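Local atomic coordinates of HTH-type transcriptional regulator GadX (Escherichia coli, PDB entry 3MKL), a protein that activates acid-resistance genes such as gadA, gadB and gadC as a DNA-binding regulator, and under some conditions represses gadW. Residues Y91-R94 / N95-M99; I74-V77 / A78-G82; K43-E46 / E47-S50. All coordinates share one frame; numbering follows the deposited sequence.

How the contacts relate
All three contacts close the last turn of a helix in the AraC/XylS-type DNA-binding part of GadX, an all-helical unit with two predicted helix-turn-helix motifs. Contact 3 comes first along the chain. It ends helix 37-46, the second helix of the first motif. Helix 51-67 then runs across to the other motif. There contact 2 ends helix 74-80 and contact 1 ends helix 86-97, the next helix. The centres of contacts 1 and 2 are about 15 Å apart. Contact 3 lies about 23 Å from contact 1 and 28 Å from contact 2, centre to centre. Contacts 1 and 3 finish the second helices of the two motifs, which, as in AraC relatives, probably read the DNA.

Contact 1: Y91-R94 / N95-M99; sequences YVFR and NYYGM
N95 sits one turn after Y91 in helix 86-97. Its backbone N donates to Y91 O at 3.1 Å. A water donates to both Y91 O and N95 OD1 and bridges the pair. The amide also crosses the tyrosine ring, with ND2 3.3 Å from Y91 CE1 and the two planes 63° apart. Y96 continues the helix by bonding its N to V92 O. Y97 N bonds F93 O at 2.8 Å. Y97 CG is anti to the carbonyl carbon (chi1 -70°), which carries the ring back along the helix to F93. The pair is edge-to-face: Y97 CD1 stands over the centre of the F93 ring, and the centroids are 4.7 Å apart. G98 leaves the helix with positive phi, while its N still bonds R94 O at 2.8 Å. Selenomethionine M99 turns its O to the edge of the F93 ring, 3.1 Å from F93 CD2. The same M99 O receives a CA-H contact from R94 CA at 3.2 Å. From this second helix of the predicted motif, V92, Y96 and Y97 pack on helix 51-67, while F93, with M99 just past the helix end, packs on helix 101-107.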
ATOM      1  N   TYR A  91      11.624  -6.678  -1.964  1.00 28.48           N
ATOM      2  CA  TYR A  91      10.970  -7.867  -2.531  1.00 28.82           C
ATOM      3  C   TYR A  91       9.589  -7.547  -3.162  1.00 28.39           C
ATOM      4  O   TYR A  91       9.247  -8.019  -4.246  1.00 28.17           O
ATOM      5  CB  TYR A  91      10.818  -8.949  -1.454  1.00 29.55           C
ATOM      6  CG  TYR A  91       9.642  -9.867  -1.697  1.00 30.89           C
ATOM      7  CD1 TYR A  91       9.756 -10.964  -2.572  1.00 31.81           C
ATOM      8  CD2 TYR A  91       8.418  -9.669  -1.045  1.00 27.87           C
ATOM      9  CE1 TYR A  91       8.666 -11.816  -2.814  1.00 32.04           C
ATOM     10  CE2 TYR A  91       7.328 -10.539  -1.276  1.00 30.25           C
ATOM     11  CZ  TYR A  91       7.472 -11.591  -2.165  1.00 29.26           C
ATOM     12  OH  TYR A  91       6.436 -12.424  -2.412  1.00 34.52           O
ATOM     13  N   VAL A  92       8.793  -6.753  -2.457  1.00 27.94           N
ATOM     14  CA  VAL A  92       7.439  -6.486  -2.906  1.00 28.50           C
ATOM     15  C   VAL A  92       7.449  -5.478  -4.064  1.00 26.99           C
ATOM     16  O   VAL A  92       6.599  -5.557  -4.971  1.00 26.41           O
ATOM     17  CB  VAL A  92       6.582  -5.982  -1.737  1.00 29.32           C
ATOM     18  CG1 VAL A  92       5.226  -5.573  -2.214  1.00 31.08           C
ATOM     19  CG2 VAL A  92       6.417  -7.106  -0.724  1.00 33.32           C
ATOM     20  N   PHE A  93       8.410  -4.548  -4.029  1.00 25.38           N
ATOM     21  CA  PHE A  93       8.587  -3.584  -5.144  1.00 25.24           C
ATOM     22  C   PHE A  93       9.051  -4.282  -6.414  1.00 25.83           C
ATOM     23  O   PHE A  93       8.472  -4.091  -7.476  1.00 25.80           O
ATOM     24  CB  PHE A  93       9.557  -2.486  -4.743  1.00 24.80           C
ATOM     25  CG  PHE A  93       9.707  -1.369  -5.756  1.00 24.61           C
ATOM     26  CD1 PHE A  93       9.088  -0.137  -5.545  1.00 22.49           C
ATOM     27  CD2 PHE A  93      10.515  -1.524  -6.871  1.00 26.59           C
ATOM     28  CE1 PHE A  93       9.262   0.916  -6.439  1.00 25.06           C
ATOM     29  CE2 PHE A  93      10.707  -0.478  -7.785  1.00 28.18           C
ATOM     30  CZ  PHE A  93      10.074   0.752  -7.566  1.00 28.66           C
ATOM     31  N   ARG A  94      10.065  -5.132  -6.289  1.00 26.98           N
ATOM     32  CA  ARG A  94      10.518  -5.918  -7.433  1.00 29.34           C
ATOM     33  C   ARG A  94       9.407  -6.791  -8.045  1.00 29.54           C
ATOM     34  O   ARG A  94       9.332  -6.901  -9.261  1.00 30.56           O
ATOM     35  CB  ARG A  94      11.772  -6.728  -7.112  1.00 30.83           C
ATOM     36  CG  ARG A  94      12.276  -7.501  -8.315  1.00 36.93           C
ATOM     37  CD  ARG A  94      13.724  -7.972  -8.194  1.00 45.89           C
ATOM     38  NE  ARG A  94      13.836  -9.058  -7.233  1.00 50.23           N
ATOM     39  CZ  ARG A  94      14.417  -8.952  -6.040  1.00 52.80           C
ATOM     40  NH1 ARG A  94      14.984  -7.813  -5.646  1.00 53.48           N
ATOM     41  NH2 ARG A  94      14.442  -9.999  -5.239  1.00 55.27           N
ATOM     42  N   ASN A  95       8.557  -7.403  -7.209  1.00 28.94           N
ATOM     43  CA  ASN A  95       7.417  -8.172  -7.695  1.00 30.43           C
ATOM     44  C   ASN A  95       6.445  -7.292  -8.456  1.00 29.83           C
ATOM     45  O   ASN A  95       5.957  -7.672  -9.508  1.00 31.57           O
ATOM     46  CB  ASN A  95       6.664  -8.861  -6.549  1.00 30.68           C
ATOM     47  CG  ASN A  95       7.208 -10.225  -6.223  1.00 34.43           C
ATOM     48  OD1 ASN A  95       8.170 -10.695  -6.840  1.00 37.90           O
ATOM     49  ND2 ASN A  95       6.578 -10.894  -5.258  1.00 37.38           N
ATOM     50  N   TYR A  96       6.165  -6.118  -7.895  1.00 28.19           N
ATOM     51  CA  TYR A  96       5.205  -5.196  -8.462  1.00 27.57           C
ATOM     52  C   TYR A  96       5.691  -4.493  -9.741  1.00 27.74           C
ATOM     53  O   TYR A  96       4.893  -4.232 -10.632  1.00 28.88           O
ATOM     54  CB  TYR A  96       4.819  -4.146  -7.413  1.00 26.19           C
ATOM     55  CG  TYR A  96       3.446  -3.531  -7.643  1.00 27.84           C
ATOM     56  CD1 TYR A  96       2.310  -4.090  -7.062  1.00 27.18           C
ATOM     57  CD2 TYR A  96       3.281  -2.383  -8.442  1.00 29.25           C
ATOM     58  CE1 TYR A  96       1.045  -3.541  -7.272  1.00 28.82           C
ATOM     59  CE2 TYR A  96       2.012  -1.823  -8.640  1.00 29.00           C
ATOM     60  CZ  TYR A  96       0.910  -2.411  -8.044  1.00 27.86           C
ATOM     61  OH  TYR A  96      -0.327  -1.896  -8.220  1.00 28.52           O
ATOM     62  N   TYR A  97       6.984  -4.192  -9.838  1.00 27.56           N
ATOM     63  CA  TYR A  97       7.491  -3.323 -10.930  1.00 28.40           C
ATOM     64  C   TYR A  97       8.508  -3.993 -11.874  1.00 30.20           C
ATOM     65  O   TYR A  97       8.799  -3.483 -12.960  1.00 30.89           O
ATOM     66  CB  TYR A  97       8.060  -2.019 -10.347  1.00 28.14           C
ATOM     67  CG  TYR A  97       7.005  -1.091  -9.791  1.00 27.57           C
ATOM     68  CD1 TYR A  97       7.005  -0.698  -8.439  1.00 24.67           C
ATOM     69  CD2 TYR A  97       5.992  -0.597 -10.618  1.00 28.22           C
ATOM     70  CE1 TYR A  97       6.019   0.192  -7.957  1.00 22.94           C
ATOM     71  CE2 TYR A  97       5.015   0.269 -10.137  1.00 26.70           C
ATOM     72  CZ  TYR A  97       5.026   0.649  -8.818  1.00 25.40           C
ATOM     73  OH  TYR A  97       4.017   1.511  -8.399  1.00 30.86           O
ATOM     74  N   GLY A  98       9.047  -5.128 -11.432  1.00 30.61           N
ATOM     75  CA  GLY A  98       9.910  -5.966 -12.246  1.00 33.53           C
ATOM     76  C   GLY A  98      11.361  -5.672 -11.963  1.00 35.36           C
ATOM     77  O   GLY A  98      12.240  -6.314 -12.513  1.00 37.98           O
HETATM   78  N   MSE A  99      11.603  -4.690 -11.101  1.00 33.95           N
HETATM   79  CA  MSE A  99      12.950  -4.213 -10.811  1.00 36.25           C
HETATM   80  C   MSE A  99      13.028  -3.762  -9.358  1.00 32.96           C
HETATM   81  O   MSE A  99      12.008  -3.465  -8.748  1.00 30.66           O
HETATM   82  CB  MSE A  99      13.323  -3.049 -11.747  1.00 38.81           C
HETATM   83  CG  MSE A  99      12.268  -1.954 -11.795  1.00 42.24           C
HETATM   84 SE   MSE A  99      12.751  -0.409 -12.885  1.00 60.45          SE
HETATM   85  CE  MSE A  99      13.748  -1.306 -14.321  1.00 59.30           C
TER
HETATM   86  O   HOH W   1      10.226 -10.057  -5.601  1.00 43.25           O

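Contact 2: I74-V77 / A78-G82; sequences IKRV and AVSCG
I74 O accepts a hydrogen bond from A78 N at 3.1 Å, which closes the first of the turns that join 74-77 to 78-82. The two segments make up helix 74-80 and its C-terminal end. This is the first helix of the second predicted helix-turn-helix motif, which spans residues 74-97. The i to i+4 pattern continues with a weak bond from V79 N to K75 O and a sound one from S80 N to R76 O. C81 N then gives weak bonds to V77 O and to A78 O. G82 ends the helix. It has positive phi, and its N bonds V79 O at 3.2 Å. The end is a Schellman motif, and the chain turns off here toward helix 86-97.

I74 and A78 lie on F89 of helix 86-97, and I74 also touches helices 51-67 and 101-107. V77, S80 and C81 face helix 51-67, where V77 and S80 meet L66 and C81 meets A63. Along the last turn, C81 SG comes 4.1 Å from V77 CG1, an apolar contact between two buried side chains. V79 follows K75 on the exposed side, and its CG2 rests 3.3 Å from K75 O.

S80 adds a side-chain hydrogen bond across the two segments. Its OG is anti to the carbonyl carbon (chi1 -47°), which swings it back over the preceding turn to R76 O. The R76 side chain, bent at chi2 and chi3, passes close by, with CD 3.5 Å from S80 OG. S80 OG also lies at the edge of the R76 guanidinium, near its plane. R76 O is held twice by one residue, from opposite faces of its carbonyl plane: by S80 N at 3.0 Å and by S80 OG at 2.7 Å.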
ATOM      1  N   ILE A  74      16.498   4.478  -0.289  1.00 44.98           N
ATOM      2  CA  ILE A  74      15.558   3.350  -0.375  1.00 41.54           C
ATOM      3  C   ILE A  74      14.968   3.042   1.009  1.00 41.80           C
ATOM      4  O   ILE A  74      13.758   2.790   1.140  1.00 39.81           O
ATOM      5  CB  ILE A  74      16.265   2.096  -0.975  1.00 40.05           C
ATOM      6  CG1 ILE A  74      16.885   2.418  -2.356  1.00 39.76           C
ATOM      7  CG2 ILE A  74      15.319   0.875  -1.018  1.00 39.09           C
ATOM      8  CD1 ILE A  74      15.959   3.160  -3.328  1.00 37.81           C
ATOM      9  N   LYS A  75      15.843   3.098   2.021  1.00 44.01           N
ATOM     10  CA  LYS A  75      15.513   2.950   3.449  1.00 46.37           C
ATOM     11  C   LYS A  75      14.423   3.920   3.920  1.00 47.14           C
ATOM     12  O   LYS A  75      13.498   3.534   4.621  1.00 47.14           O
ATOM     13  CB  LYS A  75      16.788   3.164   4.285  1.00 50.38           C
ATOM     14  CG  LYS A  75      16.827   2.391   5.604  1.00 54.14           C
ATOM     15  CD  LYS A  75      18.273   2.057   5.999  1.00 59.53           C
ATOM     16  CE  LYS A  75      18.793   2.961   7.121  1.00 67.08           C
ATOM     17  NZ  LYS A  75      18.085   2.700   8.418  1.00 70.43           N
ATOM     18  N   ARG A  76      14.552   5.176   3.513  1.00 48.38           N
ATOM     19  CA  ARG A  76      13.618   6.243   3.836  1.00 50.42           C
ATOM     20  C   ARG A  76      12.271   6.015   3.164  1.00 46.80           C
ATOM     21  O   ARG A  76      11.224   6.235   3.767  1.00 47.45           O
ATOM     22  CB  ARG A  76      14.221   7.580   3.378  1.00 53.75           C
ATOM     23  CG  ARG A  76      13.256   8.557   2.687  1.00 56.35           C
ATOM     24  CD  ARG A  76      12.407   9.348   3.691  1.00 62.18           C
ATOM     25  NE  ARG A  76      13.081   9.568   4.981  1.00 69.21           N
ATOM     26  CZ  ARG A  76      14.163  10.327   5.162  1.00 73.02           C
ATOM     27  NH1 ARG A  76      14.679  10.459   6.375  1.00 77.72           N
ATOM     28  NH2 ARG A  76      14.738  10.943   4.139  1.00 74.04           N
ATOM     29  N   VAL A  77      12.305   5.592   1.905  1.00 43.40           N
ATOM     30  CA  VAL A  77      11.087   5.344   1.169  1.00 39.86           C
ATOM     31  C   VAL A  77      10.273   4.255   1.875  1.00 37.46           C
ATOM     32  O   VAL A  77       9.068   4.393   2.063  1.00 37.27           O
ATOM     33  CB  VAL A  77      11.374   4.949  -0.292  1.00 38.24           C
ATOM     34  CG1 VAL A  77      10.056   4.767  -1.054  1.00 37.25           C
ATOM     35  CG2 VAL A  77      12.219   6.003  -0.973  1.00 39.50           C
ATOM     36  N   ALA A  78      10.939   3.191   2.285  1.00 36.19           N
ATOM     37  CA  ALA A  78      10.259   2.045   2.854  1.00 34.99           C
ATOM     38  C   ALA A  78       9.528   2.470   4.115  1.00 36.54           C
ATOM     39  O   ALA A  78       8.364   2.136   4.306  1.00 35.50           O
ATOM     40  CB  ALA A  78      11.259   0.927   3.154  1.00 34.67           C
ATOM     41  N   VAL A  79      10.216   3.227   4.966  1.00 39.91           N
ATOM     42  CA  VAL A  79       9.653   3.681   6.246  1.00 42.59           C
ATOM     43  C   VAL A  79       8.461   4.599   6.007  1.00 42.60           C
ATOM     44  O   VAL A  79       7.463   4.513   6.725  1.00 43.08           O
ATOM     45  CB  VAL A  79      10.727   4.376   7.165  1.00 47.05           C
ATOM     46  CG1 VAL A  79      10.103   4.868   8.452  1.00 50.12           C
ATOM     47  CG2 VAL A  79      11.890   3.412   7.472  1.00 47.56           C
ATOM     48  N   SER A  80       8.564   5.445   4.986  1.00 42.52           N
ATOM     49  CA  SER A  80       7.490   6.372   4.644  1.00 44.70           C
ATOM     50  C   SER A  80       6.243   5.671   4.076  1.00 42.45           C
ATOM     51  O   SER A  80       5.138   6.240   4.110  1.00 43.49           O
ATOM     52  CB  SER A  80       7.975   7.429   3.652  1.00 45.72           C
ATOM     53  OG  SER A  80       9.214   7.992   4.037  1.00 49.51           O
ATOM     54  N   CYS A  81       6.432   4.456   3.553  1.00 40.50           N
ATOM     55  CA  CYS A  81       5.342   3.621   3.021  1.00 39.58           C
ATOM     56  C   CYS A  81       4.820   2.586   4.035  1.00 39.84           C
ATOM     57  O   CYS A  81       3.901   1.833   3.730  1.00 38.23           O
ATOM     58  CB  CYS A  81       5.796   2.889   1.765  1.00 37.31           C
ATOM     59  SG  CYS A  81       6.313   3.960   0.422  1.00 40.07           S
ATOM     60  N   GLY A  82       5.437   2.540   5.216  1.00 42.60           N
ATOM     61  CA  GLY A  82       4.951   1.740   6.322  1.00 44.13           C
ATOM     62  C   GLY A  82       5.642   0.414   6.501  1.00 44.71           C
ATOM     63  O   GLY A  82       5.175  -0.418   7.276  1.00 45.70           O
TER

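Contact 3: K43-E46 / E47-S50; sequences KLRE and EETS
L44 O is gripped by two backbone N-H groups from the turn that follows. T49 N donates at 3.1 Å from above the carbonyl plane, and E47 N adds a weak bond. Next to it, E48 N bonds R45 O at 2.9 Å, also from well above the plane. E48 has positive phi, which turns the chain off the helix. The R45 and E48 side chains lie alongside one another, with their charged ends on the same side. E48 bends at chi2 (-61°), which brings its carboxylate up to the R45 guanidinium. R45 NH2 meets E48 OE2 at 3.3 Å in a weak bond that forms part of a salt bridge. The guanidinium and carboxylate planes stand 67° apart, with OE2 at the guanidinium edge. On the buried side, L44 CD2 touches T49 CG2 at 4.0 Å, and both residues pack on L54 of helix 51-67. The extended E47 side chain shares a water with K43 O. The same carboxylate bonds M8 N, tying the turn to helix 8-17. S50 is the N-cap of helix 51-67, and its OG weakly bonds Q53 N. The arrangement is a Schellman motif ending helix 37-46, the probable recognition helix of the first helix-turn-helix.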
ATOM      1  N   LYS A  43     -17.400  -8.011   1.044  1.00 30.34           N
ATOM      2  CA  LYS A  43     -17.529  -7.143  -0.119  1.00 31.08           C
ATOM      3  C   LYS A  43     -16.258  -7.060  -0.962  1.00 29.97           C
ATOM      4  O   LYS A  43     -16.345  -6.987  -2.185  1.00 30.94           O
ATOM      5  CB  LYS A  43     -18.007  -5.736   0.266  1.00 30.78           C
ATOM      6  CG  LYS A  43     -19.416  -5.676   0.821  1.00 34.38           C
ATOM      7  CD  LYS A  43     -20.459  -6.167  -0.210  1.00 40.82           C
ATOM      8  CE  LYS A  43     -21.761  -5.369  -0.132  1.00 44.26           C
ATOM      9  NZ  LYS A  43     -22.958  -6.135  -0.626  1.00 48.82           N
ATOM     10  N   LEU A  44     -15.095  -7.062  -0.310  1.00 28.72           N
ATOM     11  CA  LEU A  44     -13.783  -7.073  -0.996  1.00 28.80           C
ATOM     12  C   LEU A  44     -13.549  -8.377  -1.786  1.00 30.39           C
ATOM     13  O   LEU A  44     -13.048  -8.353  -2.902  1.00 30.80           O
ATOM     14  CB  LEU A  44     -12.645  -6.823   0.009  1.00 28.02           C
ATOM     15  CG  LEU A  44     -12.487  -5.384   0.523  1.00 27.02           C
ATOM     16  CD1 LEU A  44     -11.273  -5.208   1.451  1.00 26.85           C
ATOM     17  CD2 LEU A  44     -12.445  -4.367  -0.651  1.00 27.81           C
ATOM     18  N   ARG A  45     -13.964  -9.501  -1.205  1.00 32.06           N
ATOM     19  CA  ARG A  45     -13.828 -10.812  -1.828  1.00 35.17           C
ATOM     20  C   ARG A  45     -14.684 -10.941  -3.112  1.00 37.08           C
ATOM     21  O   ARG A  45     -14.228 -11.536  -4.095  1.00 37.86           O
ATOM     22  CB  ARG A  45     -14.119 -11.936  -0.814  1.00 36.27           C
ATOM     23  CG  ARG A  45     -14.301 -13.331  -1.421  1.00 42.12           C
ATOM     24  CD  ARG A  45     -13.003 -13.864  -2.020  1.00 48.86           C
ATOM     25  NE  ARG A  45     -13.195 -14.536  -3.319  1.00 56.11           N
ATOM     26  CZ  ARG A  45     -13.744 -15.747  -3.493  1.00 60.52           C
ATOM     27  NH1 ARG A  45     -14.194 -16.446  -2.452  1.00 61.99           N
ATOM     28  NH2 ARG A  45     -13.856 -16.257  -4.717  1.00 62.06           N
ATOM     29  N   GLU A  46     -15.888 -10.357  -3.096  1.00 37.58           N
ATOM     30  CA  GLU A  46     -16.757 -10.249  -4.288  1.00 40.41           C
ATOM     31  C   GLU A  46     -16.122  -9.458  -5.460  1.00 40.73           C
ATOM     32  O   GLU A  46     -16.500  -9.671  -6.612  1.00 42.40           O
ATOM     33  CB  GLU A  46     -18.118  -9.630  -3.919  1.00 40.75           C
ATOM     34  CG  GLU A  46     -19.075 -10.569  -3.153  1.00 43.11           C
ATOM     35  CD  GLU A  46     -20.211  -9.823  -2.438  1.00 44.78           C
ATOM     36  OE1 GLU A  46     -21.158 -10.478  -1.935  1.00 44.10           O
ATOM     37  OE2 GLU A  46     -20.146  -8.573  -2.371  1.00 45.48           O
ATOM     38  N   GLU A  47     -15.192  -8.549  -5.139  1.00 39.33           N
ATOM     39  CA  GLU A  47     -14.374  -7.807  -6.127  1.00 40.22           C
ATOM     40  C   GLU A  47     -12.961  -8.421  -6.304  1.00 39.63           C
ATOM     41  O   GLU A  47     -12.040  -7.794  -6.856  1.00 39.49           O
ATOM     42  CB  GLU A  47     -14.283  -6.328  -5.725  1.00 39.02           C
ATOM     43  CG  GLU A  47     -15.660  -5.608  -5.746  1.00 42.37           C
ATOM     44  CD  GLU A  47     -15.621  -4.138  -5.292  1.00 45.24           C
ATOM     45  OE1 GLU A  47     -14.592  -3.455  -5.523  1.00 46.33           O
ATOM     46  OE2 GLU A  47     -16.632  -3.659  -4.715  1.00 45.43           O
ATOM     47  N   GLU A  48     -12.806  -9.651  -5.816  1.00 39.24           N
ATOM     48  CA  GLU A  48     -11.586 -10.425  -5.989  1.00 39.08           C
ATOM     49  C   GLU A  48     -10.324  -9.745  -5.473  1.00 37.24           C
ATOM     50  O   GLU A  48      -9.294  -9.723  -6.138  1.00 37.51           O
ATOM     51  CB  GLU A  48     -11.434 -10.856  -7.456  1.00 41.04           C
ATOM     52  CG  GLU A  48     -12.427 -11.909  -7.881  1.00 43.79           C
ATOM     53  CD  GLU A  48     -12.302 -13.206  -7.097  1.00 45.49           C
ATOM     54  OE1 GLU A  48     -11.224 -13.499  -6.534  1.00 46.68           O
ATOM     55  OE2 GLU A  48     -13.295 -13.939  -7.043  1.00 48.13           O
ATOM     56  N   THR A  49     -10.412  -9.205  -4.264  1.00 35.77           N
ATOM     57  CA  THR A  49      -9.258  -8.603  -3.611  1.00 35.04           C
ATOM     58  C   THR A  49      -9.358  -8.765  -2.085  1.00 33.77           C
ATOM     59  O   THR A  49     -10.357  -9.278  -1.566  1.00 34.81           O
ATOM     60  CB  THR A  49      -9.071  -7.082  -4.007  1.00 34.82           C
ATOM     61  OG1 THR A  49      -7.722  -6.658  -3.710  1.00 36.31           O
ATOM     62  CG2 THR A  49     -10.093  -6.158  -3.284  1.00 32.75           C
ATOM     63  N   SER A  50      -8.334  -8.329  -1.370  1.00 31.96           N
ATOM     64  CA  SER A  50      -8.417  -8.285   0.085  1.00 30.33           C
ATOM     65  C   SER A  50      -7.893  -6.944   0.533  1.00 28.18           C
ATOM     66  O   SER A  50      -7.373  -6.167  -0.299  1.00 28.86           O
ATOM     67  CB  SER A  50      -7.597  -9.398   0.711  1.00 31.38           C
ATOM     68  OG  SER A  50      -6.261  -9.295   0.278  1.00 34.47           O
TER
HETATM   69  O   HOH W   2     -18.754  -5.508  -3.486  1.00 37.97           O